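Local coordinates for protein putative monooxygenase (Fusobacterium nucleatum subsp. nucleatum, PDB 3MCS) that probably acts as a monooxygenase of the antibiotic biosynthesis monooxygenase family, at residues Gly43-Thr48 with Tyr57-Tyr62; Ile107-Asn112 with Val204-Asn209; Asn112-Tyr117 with Arg199-Val204; Thr147-Leu152 with Cys163-Tyr168. All coordinates share one frame; numbering follows the deposited sequence.

Contact 1 of 4, residues Gly43-Thr48 with Tyr57-Tyr62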
loop_
_atom_site.group_PDB
_atom_site.type_symbol
_atom_site.label_atom_id
_atom_site.label_comp_id
_atom_site.label_asym_id
_atom_site.label_seq_id
_atom_site.Cartn_x
_atom_site.Cartn_y
_atom_site.Cartn_z
ATOM N N GLY A 43 3.098 -8.327 6.161
ATOM C CA GLY A 43 1.829 -7.680 6.321
ATOM C C GLY A 43 0.964 -7.724 5.069
ATOM O O GLY A 43 1.466 -7.795 3.947
ATOM N N LEU A 44 -0.348 -7.726 5.281
ATOM C CA LEU A 44 -1.340 -7.677 4.194
ATOM C C LEU A 44 -2.366 -6.610 4.547
ATOM O O LEU A 44 -2.775 -6.509 5.693
ATOM C CB LEU A 44 -1.998 -9.041 3.905
ATOM C CG LEU A 44 -1.155 -9.883 2.945
ATOM C CD1 LEU A 44 -0.035 -10.514 3.679
ATOM C CD2 LEU A 44 -1.990 -10.953 2.285
ATOM N N PHE A 45 -2.750 -5.810 3.562
ATOM C CA PHE A 45 -3.652 -4.701 3.794
ATOM C C PHE A 45 -4.721 -4.640 2.723
ATOM O O PHE A 45 -4.434 -4.296 1.606
ATOM C CB PHE A 45 -2.821 -3.429 3.780
ATOM C CG PHE A 45 -1.602 -3.500 4.664
ATOM C CD1 PHE A 45 -0.442 -4.091 4.215
ATOM C CD2 PHE A 45 -1.622 -2.970 5.942
ATOM C CE1 PHE A 45 0.689 -4.170 5.023
ATOM C CE2 PHE A 45 -0.495 -3.034 6.755
ATOM C CZ PHE A 45 0.660 -3.642 6.291
ATOM N N ALA A 46 -5.946 -5.011 3.052
ATOM C CA ALA A 46 -7.053 -4.951 2.097
ATOM C C ALA A 46 -7.877 -3.698 2.341
ATOM O O ALA A 46 -8.292 -3.445 3.466
ATOM C CB ALA A 46 -7.927 -6.178 2.230
ATOM N N ALA A 47 -8.096 -2.921 1.288
ATOM C CA ALA A 47 -8.887 -1.699 1.339
ATOM C C ALA A 47 -9.782 -1.629 0.109
ATOM O O ALA A 47 -9.664 -2.455 -0.788
ATOM C CB ALA A 47 -7.982 -0.488 1.386
ATOM N N THR A 48 -10.657 -0.632 0.049
ATOM C CA THR A 48 -11.584 -0.486 -1.058
ATOM C C THR A 48 -11.743 0.979 -1.440
ATOM O O THR A 48 -11.747 1.844 -0.572
ATOM C CB THR A 48 -13.008 -1.023 -0.688
ATOM O OG1 THR A 48 -12.936 -2.341 -0.153
ATOM C CG2 THR A 48 -13.895 -1.055 -1.875
ATOM N N TYR A 57 -8.225 -2.975 -3.433
ATOM C CA TYR A 57 -6.760 -2.806 -3.370
ATOM C C TYR A 57 -6.280 -3.707 -2.277
ATOM O O TYR A 57 -6.894 -3.776 -1.228
ATOM C CB TYR A 57 -6.310 -1.402 -3.013
ATOM C CG TYR A 57 -6.441 -0.376 -4.090
ATOM C CD1 TYR A 57 -7.616 0.366 -4.229
ATOM C CD2 TYR A 57 -5.379 -0.097 -4.940
ATOM C CE1 TYR A 57 -7.741 1.334 -5.218
ATOM C CE2 TYR A 57 -5.496 0.870 -5.932
ATOM C CZ TYR A 57 -6.679 1.579 -6.065
ATOM O OH TYR A 57 -6.801 2.535 -7.034
ATOM N N ILE A 58 -5.189 -4.408 -2.531
ATOM C CA ILE A 58 -4.582 -5.259 -1.531
ATOM C C ILE A 58 -3.087 -5.008 -1.638
ATOM O O ILE A 58 -2.501 -5.227 -2.680
ATOM C CB ILE A 58 -4.901 -6.761 -1.738
ATOM C CG1 ILE A 58 -6.399 -7.005 -1.863
ATOM C CG2 ILE A 58 -4.385 -7.573 -0.591
ATOM C CD1 ILE A 58 -6.774 -8.488 -2.026
ATOM N N VAL A 59 -2.508 -4.471 -0.573
ATOM C CA VAL A 59 -1.083 -4.235 -0.472
ATOM C C VAL A 59 -0.520 -5.451 0.253
ATOM O O VAL A 59 -0.973 -5.771 1.328
ATOM C CB VAL A 59 -0.795 -2.955 0.312
ATOM C CG1 VAL A 59 0.710 -2.710 0.449
ATOM C CG2 VAL A 59 -1.479 -1.789 -0.369
ATOM N N GLU A 60 0.438 -6.136 -0.364
ATOM C CA GLU A 60 1.027 -7.348 0.177
ATOM C C GLU A 60 2.538 -7.146 0.261
ATOM O O GLU A 60 3.149 -6.719 -0.708
ATOM C CB GLU A 60 0.707 -8.554 -0.716
ATOM C CG GLU A 60 -0.790 -8.919 -0.860
ATOM C CD GLU A 60 -1.061 -10.246 -1.677
ATOM O OE1 GLU A 60 -0.153 -10.960 -2.133
ATOM O OE2 GLU A 60 -2.218 -10.601 -1.869
ATOM N N ILE A 61 3.133 -7.454 1.422
ATOM C CA ILE A 61 4.577 -7.272 1.629
ATOM C C ILE A 61 5.204 -8.476 2.286
ATOM O O ILE A 61 4.720 -8.979 3.306
ATOM C CB ILE A 61 4.896 -5.963 2.401
ATOM C CG1 ILE A 61 6.412 -5.701 2.411
ATOM C CG2 ILE A 61 4.276 -5.990 3.789
ATOM C CD1 ILE A 61 6.780 -4.302 2.927
ATOM N N TYR A 62 6.287 -8.942 1.674
ATOM C CA TYR A 62 6.989 -10.151 2.109
ATOM C C TYR A 62 8.469 -9.895 2.334
ATOM O O TYR A 62 9.055 -8.949 1.821
ATOM C CB TYR A 62 6.800 -11.264 1.081
ATOM C CG TYR A 62 5.357 -11.539 0.778
ATOM C CD1 TYR A 62 4.682 -10.803 -0.167
ATOM C CD2 TYR A 62 4.666 -12.523 1.449
ATOM C CE1 TYR A 62 3.348 -11.050 -0.444
ATOM C CE2 TYR A 62 3.331 -12.786 1.173
ATOM C CZ TYR A 62 2.680 -12.043 0.222
ATOM O OH TYR A 62 1.359 -12.263 -0.083
#

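Contact 2 of 4, residues Ile107-Asn112 with Val204-Asn209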
loop_
_atom_site.group_PDB
_atom_site.type_symbol
_atom_site.label_atom_id
_atom_site.label_comp_id
_atom_site.label_asym_id
_atom_site.label_seq_id
_atom_site.Cartn_x
_atom_site.Cartn_y
_atom_site.Cartn_z
ATOM N N ILE A 107 -0.594 -2.898 13.551
ATOM C CA ILE A 107 -1.930 -2.294 13.443
ATOM C C ILE A 107 -3.061 -3.163 13.965
ATOM O O ILE A 107 -3.223 -4.289 13.515
ATOM C CB ILE A 107 -2.285 -1.962 11.973
ATOM C CG1 ILE A 107 -1.350 -0.872 11.422
ATOM C CG2 ILE A 107 -3.741 -1.539 11.891
ATOM C CD1 ILE A 107 -1.355 -0.768 9.912
ATOM N N GLU A 108 -3.815 -2.620 14.924
ATOM C CA GLU A 108 -5.034 -3.229 15.445
ATOM C C GLU A 108 -6.142 -2.375 14.859
ATOM O O GLU A 108 -6.483 -1.340 15.390
ATOM C CB GLU A 108 -5.085 -3.224 16.983
ATOM C CG GLU A 108 -4.053 -4.131 17.658
ATOM C CD GLU A 108 -4.221 -5.617 17.315
ATOM O OE1 GLU A 108 -5.353 -6.077 17.061
ATOM O OE2 GLU A 108 -3.205 -6.337 17.335
ATOM N N GLN A 109 -6.708 -2.815 13.746
ATOM C CA GLN A 109 -7.695 -1.997 13.041
ATOM C C GLN A 109 -8.928 -1.759 13.896
ATOM O O GLN A 109 -9.309 -2.604 14.682
ATOM C CB GLN A 109 -8.073 -2.602 11.665
ATOM C CG GLN A 109 -9.319 -3.442 11.619
ATOM C CD GLN A 109 -9.490 -4.164 10.290
ATOM O OE1 GLN A 109 -8.707 -5.067 9.961
ATOM N NE2 GLN A 109 -10.547 -3.815 9.549
ATOM N N ASN A 110 -9.522 -0.587 13.730
ATOM C CA ASN A 110 -10.726 -0.190 14.436
ATOM C C ASN A 110 -11.524 0.648 13.453
ATOM O O ASN A 110 -11.147 0.763 12.294
ATOM C CB ASN A 110 -10.359 0.588 15.697
ATOM C CG ASN A 110 -9.494 1.814 15.405
ATOM O OD1 ASN A 110 -9.841 2.644 14.591
ATOM N ND2 ASN A 110 -8.372 1.925 16.085
ATOM N N ASP A 111 -12.605 1.259 13.906
ATOM C CA ASP A 111 -13.442 2.065 13.024
ATOM C C ASP A 111 -12.742 3.334 12.515
ATOM O O ASP A 111 -13.086 3.843 11.460
ATOM C CB ASP A 111 -14.745 2.439 13.737
ATOM C CG ASP A 111 -15.639 1.215 14.069
ATOM O OD1 ASP A 111 -15.849 0.337 13.199
ATOM O OD2 ASP A 111 -16.173 1.160 15.200
ATOM N N ASN A 112 -11.751 3.825 13.246
ATOM C CA ASN A 112 -11.016 5.029 12.859
ATOM C C ASN A 112 -9.782 4.859 11.962
ATOM O O ASN A 112 -9.233 5.863 11.503
ATOM C CB ASN A 112 -10.586 5.794 14.122
ATOM C CG ASN A 112 -11.722 6.610 14.737
ATOM O OD1 ASN A 112 -12.899 6.362 14.478
ATOM N ND2 ASN A 112 -11.365 7.597 15.551
ATOM N N VAL A 204 -10.868 1.023 4.680
ATOM C CA VAL A 204 -10.217 -0.181 5.199
ATOM C C VAL A 204 -11.143 -1.414 5.269
ATOM O O VAL A 204 -12.265 -1.319 5.700
ATOM C CB VAL A 204 -9.606 0.119 6.591
ATOM C CG1 VAL A 204 -9.211 -1.132 7.284
ATOM C CG2 VAL A 204 -8.409 1.031 6.444
ATOM N N LEU A 205 -10.649 -2.576 4.854
ATOM C CA LEU A 205 -11.431 -3.824 4.867
ATOM C C LEU A 205 -10.875 -4.805 5.910
ATOM O O LEU A 205 -11.578 -5.199 6.815
ATOM C CB LEU A 205 -11.436 -4.458 3.482
ATOM C CG LEU A 205 -12.581 -5.443 3.257
ATOM C CD1 LEU A 205 -12.617 -5.791 1.784
ATOM C CD2 LEU A 205 -12.486 -6.695 4.138
ATOM N N LYS A 206 -9.618 -5.207 5.761
ATOM C CA LYS A 206 -8.960 -6.035 6.760
ATOM C C LYS A 206 -7.459 -5.805 6.683
ATOM O O LYS A 206 -6.894 -5.837 5.596
ATOM C CB LYS A 206 -9.287 -7.524 6.581
ATOM C CG LYS A 206 -8.941 -8.403 7.804
ATOM C CD LYS A 206 -9.866 -8.103 9.001
ATOM C CE LYS A 206 -9.438 -8.814 10.322
ATOM N NZ LYS A 206 -8.131 -8.324 10.928
ATOM N N ILE A 207 -6.836 -5.540 7.834
ATOM C CA ILE A 207 -5.394 -5.346 7.948
ATOM C C ILE A 207 -4.800 -6.235 9.039
ATOM O O ILE A 207 -5.300 -6.274 10.164
ATOM C CB ILE A 207 -5.031 -3.898 8.339
ATOM C CG1 ILE A 207 -5.444 -2.916 7.262
ATOM C CG2 ILE A 207 -3.529 -3.779 8.597
ATOM C CD1 ILE A 207 -5.184 -1.522 7.647
ATOM N N GLU A 208 -3.720 -6.924 8.693
ATOM C CA GLU A 208 -2.923 -7.732 9.637
ATOM C C GLU A 208 -1.445 -7.565 9.266
ATOM O O GLU A 208 -1.074 -7.629 8.090
ATOM C CB GLU A 208 -3.298 -9.219 9.606
ATOM C CG GLU A 208 -4.649 -9.549 10.211
ATOM C CD GLU A 208 -4.706 -9.326 11.709
ATOM O OE1 GLU A 208 -3.632 -9.295 12.358
ATOM O OE2 GLU A 208 -5.837 -9.179 12.232
ATOM N N ASN A 209 -0.611 -7.303 10.262
ATOM C CA ASN A 209 0.821 -7.179 10.017
ATOM C C ASN A 209 1.633 -7.532 11.263
ATOM O O ASN A 209 1.109 -7.527 12.398
ATOM C CB ASN A 209 1.190 -5.779 9.492
ATOM C CG ASN A 209 1.069 -4.681 10.555
ATOM O OD1 ASN A 209 0.265 -4.769 11.498
ATOM N ND2 ASN A 209 1.855 -3.620 10.383
HETATM O O HOH W 1 -5.640 -5.489 12.908
#

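Contact 3 of 4, residues Asn112-Tyr117 with Arg199-Val204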
loop_
_atom_site.group_PDB
_atom_site.type_symbol
_atom_site.label_atom_id
_atom_site.label_comp_id
_atom_site.label_asym_id
_atom_site.label_seq_id
_atom_site.Cartn_x
_atom_site.Cartn_y
_atom_site.Cartn_z
ATOM N N ASN A 112 -11.751 3.825 13.246
ATOM C CA ASN A 112 -11.016 5.029 12.859
ATOM C C ASN A 112 -9.782 4.859 11.962
ATOM O O ASN A 112 -9.233 5.863 11.503
ATOM C CB ASN A 112 -10.586 5.794 14.122
ATOM C CG ASN A 112 -11.722 6.610 14.737
ATOM O OD1 ASN A 112 -12.899 6.362 14.478
ATOM N ND2 ASN A 112 -11.365 7.597 15.551
ATOM N N THR A 113 -9.333 3.624 11.718
ATOM C CA THR A 113 -8.148 3.394 10.886
ATOM C C THR A 113 -8.379 4.016 9.487
ATOM O O THR A 113 -9.410 3.799 8.869
ATOM C CB THR A 113 -7.802 1.892 10.770
ATOM O OG1 THR A 113 -7.851 1.271 12.054
ATOM C CG2 THR A 113 -6.421 1.688 10.201
ATOM N N PHE A 114 -7.413 4.796 9.007
ATOM C CA PHE A 114 -7.533 5.529 7.755
ATOM C C PHE A 114 -6.338 5.265 6.836
ATOM O O PHE A 114 -5.207 5.576 7.190
ATOM C CB PHE A 114 -7.625 7.004 8.090
ATOM C CG PHE A 114 -7.965 7.890 6.930
ATOM C CD1 PHE A 114 -9.291 8.121 6.585
ATOM C CD2 PHE A 114 -6.963 8.537 6.215
ATOM C CE1 PHE A 114 -9.606 8.966 5.529
ATOM C CE2 PHE A 114 -7.265 9.366 5.163
ATOM C CZ PHE A 114 -8.588 9.588 4.820
ATOM N N ALA A 115 -6.617 4.719 5.652
ATOM C CA ALA A 115 -5.608 4.356 4.686
ATOM C C ALA A 115 -5.703 5.204 3.411
ATOM O O ALA A 115 -6.797 5.540 2.967
ATOM C CB ALA A 115 -5.762 2.893 4.353
ATOM N N VAL A 116 -4.545 5.538 2.831
ATOM C CA VAL A 116 -4.455 6.331 1.605
ATOM C C VAL A 116 -3.422 5.725 0.687
ATOM O O VAL A 116 -2.420 5.197 1.172
ATOM C CB VAL A 116 -4.004 7.747 1.885
ATOM C CG1 VAL A 116 -4.109 8.570 0.637
ATOM C CG2 VAL A 116 -4.859 8.361 2.974
ATOM N N TYR A 117 -3.681 5.757 -0.622
ATOM C CA TYR A 117 -2.728 5.249 -1.614
ATOM C C TYR A 117 -2.551 6.266 -2.723
ATOM O O TYR A 117 -3.498 6.627 -3.421
ATOM C CB TYR A 117 -3.173 3.908 -2.186
ATOM C CG TYR A 117 -2.212 3.305 -3.180
ATOM C CD1 TYR A 117 -0.948 2.914 -2.811
ATOM C CD2 TYR A 117 -2.610 3.065 -4.495
ATOM C CE1 TYR A 117 -0.058 2.327 -3.757
ATOM C CE2 TYR A 117 -1.752 2.486 -5.443
ATOM C CZ TYR A 117 -0.478 2.115 -5.077
ATOM O OH TYR A 117 0.340 1.542 -6.049
ATOM N N ARG A 199 -4.415 10.395 -5.875
ATOM C CA ARG A 199 -4.500 10.091 -4.447
ATOM C C ARG A 199 -5.823 9.416 -4.210
ATOM O O ARG A 199 -6.841 9.882 -4.691
ATOM C CB ARG A 199 -4.450 11.357 -3.606
ATOM C CG ARG A 199 -4.704 11.152 -2.104
ATOM C CD ARG A 199 -4.820 12.497 -1.392
ATOM N NE ARG A 199 -6.050 13.216 -1.736
ATOM C CZ ARG A 199 -7.028 13.503 -0.879
ATOM N NH1 ARG A 199 -6.923 13.196 0.404
ATOM N NH2 ARG A 199 -8.094 14.142 -1.303
ATOM N N ALA A 200 -5.816 8.325 -3.479
ATOM C CA ALA A 200 -7.033 7.618 -3.212
ATOM C C ALA A 200 -7.176 7.354 -1.732
ATOM O O ALA A 200 -6.449 6.551 -1.161
ATOM C CB ALA A 200 -7.051 6.315 -3.968
ATOM N N GLU A 201 -8.108 8.061 -1.114
ATOM C CA GLU A 201 -8.439 7.811 0.255
ATOM C C GLU A 201 -9.182 6.481 0.189
ATOM O O GLU A 201 -10.056 6.304 -0.640
ATOM C CB GLU A 201 -9.305 8.922 0.829
ATOM C CG GLU A 201 -8.663 10.296 0.798
ATOM C CD GLU A 201 -9.486 11.349 1.525
ATOM O OE1 GLU A 201 -10.463 10.990 2.212
ATOM O OE2 GLU A 201 -9.127 12.538 1.413
ATOM N N LEU A 202 -8.824 5.538 1.044
ATOM C CA LEU A 202 -9.390 4.195 0.975
ATOM C C LEU A 202 -10.119 3.729 2.237
ATOM O O LEU A 202 -9.725 4.031 3.353
ATOM C CB LEU A 202 -8.275 3.193 0.650
ATOM C CG LEU A 202 -7.561 3.283 -0.705
ATOM C CD1 LEU A 202 -6.384 2.295 -0.740
ATOM C CD2 LEU A 202 -8.491 3.015 -1.862
ATOM N N GLN A 203 -11.169 2.961 2.002
ATOM C CA GLN A 203 -12.019 2.382 3.007
ATOM C C GLN A 203 -11.369 1.065 3.457
ATOM O O GLN A 203 -11.287 0.109 2.706
ATOM C CB GLN A 203 -13.398 2.173 2.345
ATOM C CG GLN A 203 -14.559 1.621 3.166
ATOM C CD GLN A 203 -15.837 1.468 2.307
ATOM O OE1 GLN A 203 -16.280 0.360 2.028
ATOM N NE2 GLN A 203 -16.395 2.581 1.859
ATOM N N VAL A 204 -10.868 1.023 4.680
ATOM C CA VAL A 204 -10.217 -0.181 5.199
ATOM C C VAL A 204 -11.143 -1.414 5.269
ATOM O O VAL A 204 -12.265 -1.319 5.700
ATOM C CB VAL A 204 -9.606 0.119 6.591
ATOM C CG1 VAL A 204 -9.211 -1.132 7.284
ATOM C CG2 VAL A 204 -8.409 1.031 6.444
#

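Contact 4 of 4, residues Thr147-Leu152 with Cys163-Tyr168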
loop_
_atom_site.group_PDB
_atom_site.type_symbol
_atom_site.label_atom_id
_atom_site.label_comp_id
_atom_site.label_asym_id
_atom_site.label_seq_id
_atom_site.Cartn_x
_atom_site.Cartn_y
_atom_site.Cartn_z
ATOM N N THR A 147 0.749 8.432 12.792
ATOM C CA THR A 147 1.127 7.683 11.607
ATOM C C THR A 147 1.408 6.249 12.024
ATOM O O THR A 147 2.208 6.023 12.917
ATOM C CB THR A 147 2.377 8.259 10.941
ATOM O OG1 THR A 147 2.186 9.650 10.695
ATOM C CG2 THR A 147 2.658 7.561 9.617
ATOM N N LEU A 148 0.742 5.278 11.404
ATOM C CA LEU A 148 0.982 3.870 11.740
ATOM C C LEU A 148 1.876 3.168 10.701
ATOM O O LEU A 148 2.591 2.223 11.037
ATOM C CB LEU A 148 -0.340 3.116 11.919
ATOM C CG LEU A 148 -1.304 3.620 13.002
ATOM C CD1 LEU A 148 -2.612 2.810 13.027
ATOM C CD2 LEU A 148 -0.638 3.573 14.345
ATOM N N LEU A 149 1.897 3.663 9.465
ATOM C CA LEU A 149 2.639 2.981 8.388
ATOM C C LEU A 149 2.911 3.874 7.184
ATOM O O LEU A 149 2.075 4.671 6.822
ATOM C CB LEU A 149 1.820 1.742 7.940
ATOM C CG LEU A 149 2.231 0.830 6.801
ATOM C CD1 LEU A 149 1.456 -0.479 6.864
ATOM C CD2 LEU A 149 2.031 1.478 5.455
ATOM N N VAL A 150 4.094 3.740 6.596
ATOM C CA VAL A 150 4.423 4.421 5.363
ATOM C C VAL A 150 5.264 3.469 4.513
ATOM O O VAL A 150 6.342 3.059 4.941
ATOM C CB VAL A 150 5.185 5.778 5.566
ATOM C CG1 VAL A 150 4.324 6.763 6.307
ATOM C CG2 VAL A 150 6.523 5.586 6.297
ATOM N N TYR A 151 4.747 3.053 3.356
ATOM C CA TYR A 151 5.541 2.272 2.420
ATOM C C TYR A 151 5.740 3.134 1.173
ATOM O O TYR A 151 4.764 3.528 0.537
ATOM C CB TYR A 151 4.904 0.937 2.019
ATOM C CG TYR A 151 4.631 -0.076 3.121
ATOM C CD1 TYR A 151 5.319 -0.060 4.349
ATOM C CD2 TYR A 151 3.756 -1.130 2.886
ATOM C CE1 TYR A 151 5.068 -1.012 5.335
ATOM C CE2 TYR A 151 3.501 -2.082 3.857
ATOM C CZ TYR A 151 4.164 -2.036 5.078
ATOM O OH TYR A 151 3.908 -3.006 6.034
ATOM N N LEU A 152 6.993 3.417 0.839
ATOM C CA LEU A 152 7.334 4.257 -0.305
ATOM C C LEU A 152 8.262 3.511 -1.236
ATOM O O LEU A 152 9.304 2.998 -0.808
ATOM C CB LEU A 152 8.048 5.532 0.156
ATOM C CG LEU A 152 8.569 6.480 -0.933
ATOM C CD1 LEU A 152 7.426 7.133 -1.717
ATOM C CD2 LEU A 152 9.434 7.532 -0.319
ATOM N N CYS A 163 5.101 5.149 -5.626
ATOM C CA CYS A 163 3.889 4.629 -4.990
ATOM C C CYS A 163 3.994 4.742 -3.504
ATOM O O CYS A 163 4.933 4.192 -2.917
ATOM C CB CYS A 163 3.701 3.151 -5.317
ATOM S SG CYS A 163 3.486 2.805 -7.085
ATOM N N LEU A 164 3.011 5.410 -2.889
ATOM C CA LEU A 164 3.005 5.633 -1.438
ATOM C C LEU A 164 1.741 5.109 -0.764
ATOM O O LEU A 164 0.643 5.590 -1.026
ATOM C CB LEU A 164 3.142 7.121 -1.136
ATOM C CG LEU A 164 3.229 7.444 0.349
ATOM C CD1 LEU A 164 4.481 6.781 0.918
ATOM C CD2 LEU A 164 3.232 8.967 0.633
ATOM N N PHE A 165 1.909 4.115 0.098
ATOM C CA PHE A 165 0.817 3.571 0.895
ATOM C C PHE A 165 1.051 4.001 2.311
ATOM O O PHE A 165 2.149 3.846 2.820
ATOM C CB PHE A 165 0.781 2.059 0.845
ATOM C CG PHE A 165 -0.367 1.453 1.621
ATOM C CD1 PHE A 165 -1.685 1.698 1.237
ATOM C CD2 PHE A 165 -0.135 0.611 2.704
ATOM C CE1 PHE A 165 -2.748 1.134 1.924
ATOM C CE2 PHE A 165 -1.201 0.028 3.399
ATOM C CZ PHE A 165 -2.512 0.302 3.016
ATOM N N GLU A 166 0.026 4.538 2.951
ATOM C CA GLU A 166 0.167 5.029 4.314
ATOM C C GLU A 166 -1.098 4.821 5.128
ATOM O O GLU A 166 -2.189 5.015 4.637
ATOM C CB GLU A 166 0.603 6.506 4.301
ATOM C CG GLU A 166 -0.176 7.394 3.347
ATOM C CD GLU A 166 0.390 8.814 3.237
ATOM O OE1 GLU A 166 1.304 9.190 4.020
ATOM O OE2 GLU A 166 -0.099 9.556 2.347
ATOM N N VAL A 167 -0.923 4.395 6.377
ATOM C CA VAL A 167 -2.028 4.150 7.283
ATOM C C VAL A 167 -1.877 5.064 8.500
ATOM O O VAL A 167 -0.775 5.243 8.976
ATOM C CB VAL A 167 -2.064 2.683 7.691
ATOM C CG1 VAL A 167 -3.198 2.426 8.639
ATOM C CG2 VAL A 167 -2.185 1.789 6.431
ATOM N N TYR A 168 -2.989 5.655 8.959
ATOM C CA TYR A 168 -3.047 6.576 10.099
ATOM C C TYR A 168 -4.024 6.069 11.163
ATOM O O TYR A 168 -4.944 5.297 10.859
ATOM C CB TYR A 168 -3.451 7.974 9.628
ATOM C CG TYR A 168 -2.449 8.616 8.690
ATOM C CD1 TYR A 168 -2.451 8.323 7.339
ATOM C CD2 TYR A 168 -1.491 9.511 9.157
ATOM C CE1 TYR A 168 -1.526 8.868 6.477
ATOM C CE2 TYR A 168 -0.553 10.083 8.290
ATOM C CZ TYR A 168 -0.577 9.747 6.945
ATOM O OH TYR A 168 0.336 10.312 6.063
#

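Contact 1 of 4, residues Gly43-Thr48 with Tyr57-Tyr62
This is the antiparallel beta hairpin of strands 41-49 and 55-62, part of a curled sheet consistent with the dimeric alpha/beta-barrel superfamily. The two segments run at 171° to each other. Backbone bonds come as reciprocal pairs at A47/Y57, F45/V59 and G43/I61. The straightest is A47 N to Y57 O, 2.9 Å at 177°; at the other end G43 N to I61 O is weak. Between these pairs run CA-H...O contacts, such as I58 CA to F45 O at 3.3 Å.

The apolar contacts fall on two faces. F45, V59, I61 and Y57 share one with A47. F45 CG sits anti to its carbonyl carbon (chi1 -50°), so the ring lies back along the strand: CB meets V59 CB at 4.0 Å, and V59 O lies at the ring edge near CD1. The edge-to-face partner of F45 is F165. L44, A46, I58 and E60 occupy the other face, against helix 20-37.

On that face E60 extends beyond CG, its OE2 hydrogen-bonded to Y30 OH and its OE1 probably to Y62 OH, whose position is less certain. Against the aliphatic part of this glutamate lies L44, crossing obliquely, with CD2 3.9 Å from E60 CG.

Contact 2 of 4, residues Ile107-Asn112 with Val204-Asn209
Q109 reaches from the loop with its carboxamide and grips the backbone of strand 194-209 at two points. Its OE1 accepts from I207 N at 2.9 Å, with that N-H 37° above the plane of the carbonyl group. Its NE2 gives a nearly straight bond to L205 O, 3.2 Å long, which lies in the amide plane of Q109 yet meets the L205 carbonyl from well above its own plane. With both ends of the amide engaged, its flip state and rotation are fixed. A separate grip lies at N209, whose side-chain OD1 takes I107 N on a lone pair at 2.9 Å and 175°. Between the two, I107 CD1 crosses I207 CG2 obliquely at 3.9 Å.

The strand bends here in a classic beta bulge, L205 and K206 both facing A46 of strand 41-49. On this edge the loop is joined to the strand by side-chain amides and a water rather than by a backbone ladder. That water donates to I107 O and I207 O and accepts from Q109 N.

Further out, K206 arches over the amide, bent at chi2 and chi4, with CD 3.4 Å from Q109 OE1 and only a weak bond from NZ to the same oxygen. K206 NZ is held instead by a salt bridge to E208 OE2, on its anti lone pair. N209 ND2 is hydrogen-bonded to K105 O, which helps to orient OD1 toward I107 N.

Contact 3 of 4, residues Asn112-Tyr117 with Arg199-Val204
F114 leaves strand 114-122 with CG anti to its backbone N (chi1 -171°). Its CB starts away from strand 194-209, but the ring swings back to touch it with its far end. CE1 comes within 4.0 Å of E201 OE1, and the tip CZ within 3.5 Å of the same oxygen. The carboxylate lies at the ring edge, turned 66° from the ring plane, so the slightly positive C-H rim meets a probably negative group. E201 is extended beyond CG; its OE2 forms a salt bridge, weak as a hydrogen bond, with NH1 of one R199 conformer.

Beside them the backbones form an antiparallel ladder. L202 N bonds to A115 O at 2.8 Å, and Y117 and A200 exchange two bonds, each donor above the carbonyl plane. On the face of A115, Y117, A200 and L202, A115 CB packs on V204 CG2 at 3.9 Å and Y117 CB on L202 CD1. V116, on the same side as E201, sets CG1 against R199 CG.

Segments 114-117 and 199-204 run at 145°, with strand 114-122 between 194-209 and 161-168 in the curled sheet. Y174 of helix 171-178 packs over V116, F114 and E201 and bonds R199, while L202 turns to strand 41-49.

Contact 4 of 4, residues Thr147-Leu152 with Cys163-Tyr168
The dense side of this hairpin is the face carrying L149, Y151, F165 and V167. L149 has CG anti to its backbone N (chi1 177°), which sends CD2 along the strand until it sits 3.7 Å above the centre of the Y151 ring, a CH-pi type placement. The same methyl, L149 CD2, lies 3.6 Å from F165 CD2, so one leucine branch is wedged between two aromatic side chains. Behind it, L149 CB and V167 CB face each other. Y151 CD2 stands at the edge of the F165 ring, and Y151 OH bonds to D104. The straightest backbone bond is Y151 N to F165 O, 2.8 Å at 174°.

The other face is less closely knit. V150 CG1 meets E166 CB at 4.2 Å, and L152 CB touches L164 CD1 at 3.9 Å, L164 itself being partly exposed and near a bound acetate ion. T147 and Y168 lie side by side here, pointing the same way. Y168 OH donates to E166 OE1 from above the carboxylate plane, at 2.5 Å. Helix 127-143 covers V150 and L152, and T147 OG1 is hydrogen-bonded to T141 O.

At the start of the hairpin the register slips by one. L148 N and L149 N both bond to V167 O, the second on a lone pair, while V167 N answers to L149 O. L148, the extra residue, turns its CB toward V167 and its CD1 to the Y168 backbone, with I107 alongside. This is a classic beta bulge, here in the central hairpin of the second half, consistent with the ferredoxin-like fold of the dimeric alpha/beta-barrel superfamily.

Overall arrangement
Contact 1 comes first along the chain, in its first half; contact 4 is the matching hairpin in the second, so the chain carries two related halves in one curled antiparallel sheet. Their centres are about 11 Å apart, and F45 meets L149 and F165 between them. Strand 194-209 ties the halves together: it pairs with strand 41-49 on one edge and 114-122 on the other. Contacts 2 and 3 follow each other along it, centres about 11 Å apart, sharing N112 and V204. Contact 4 falls between the two segments of contact 3 in sequence. One chain thus probably reproduces the barrel that relatives build from two subunits.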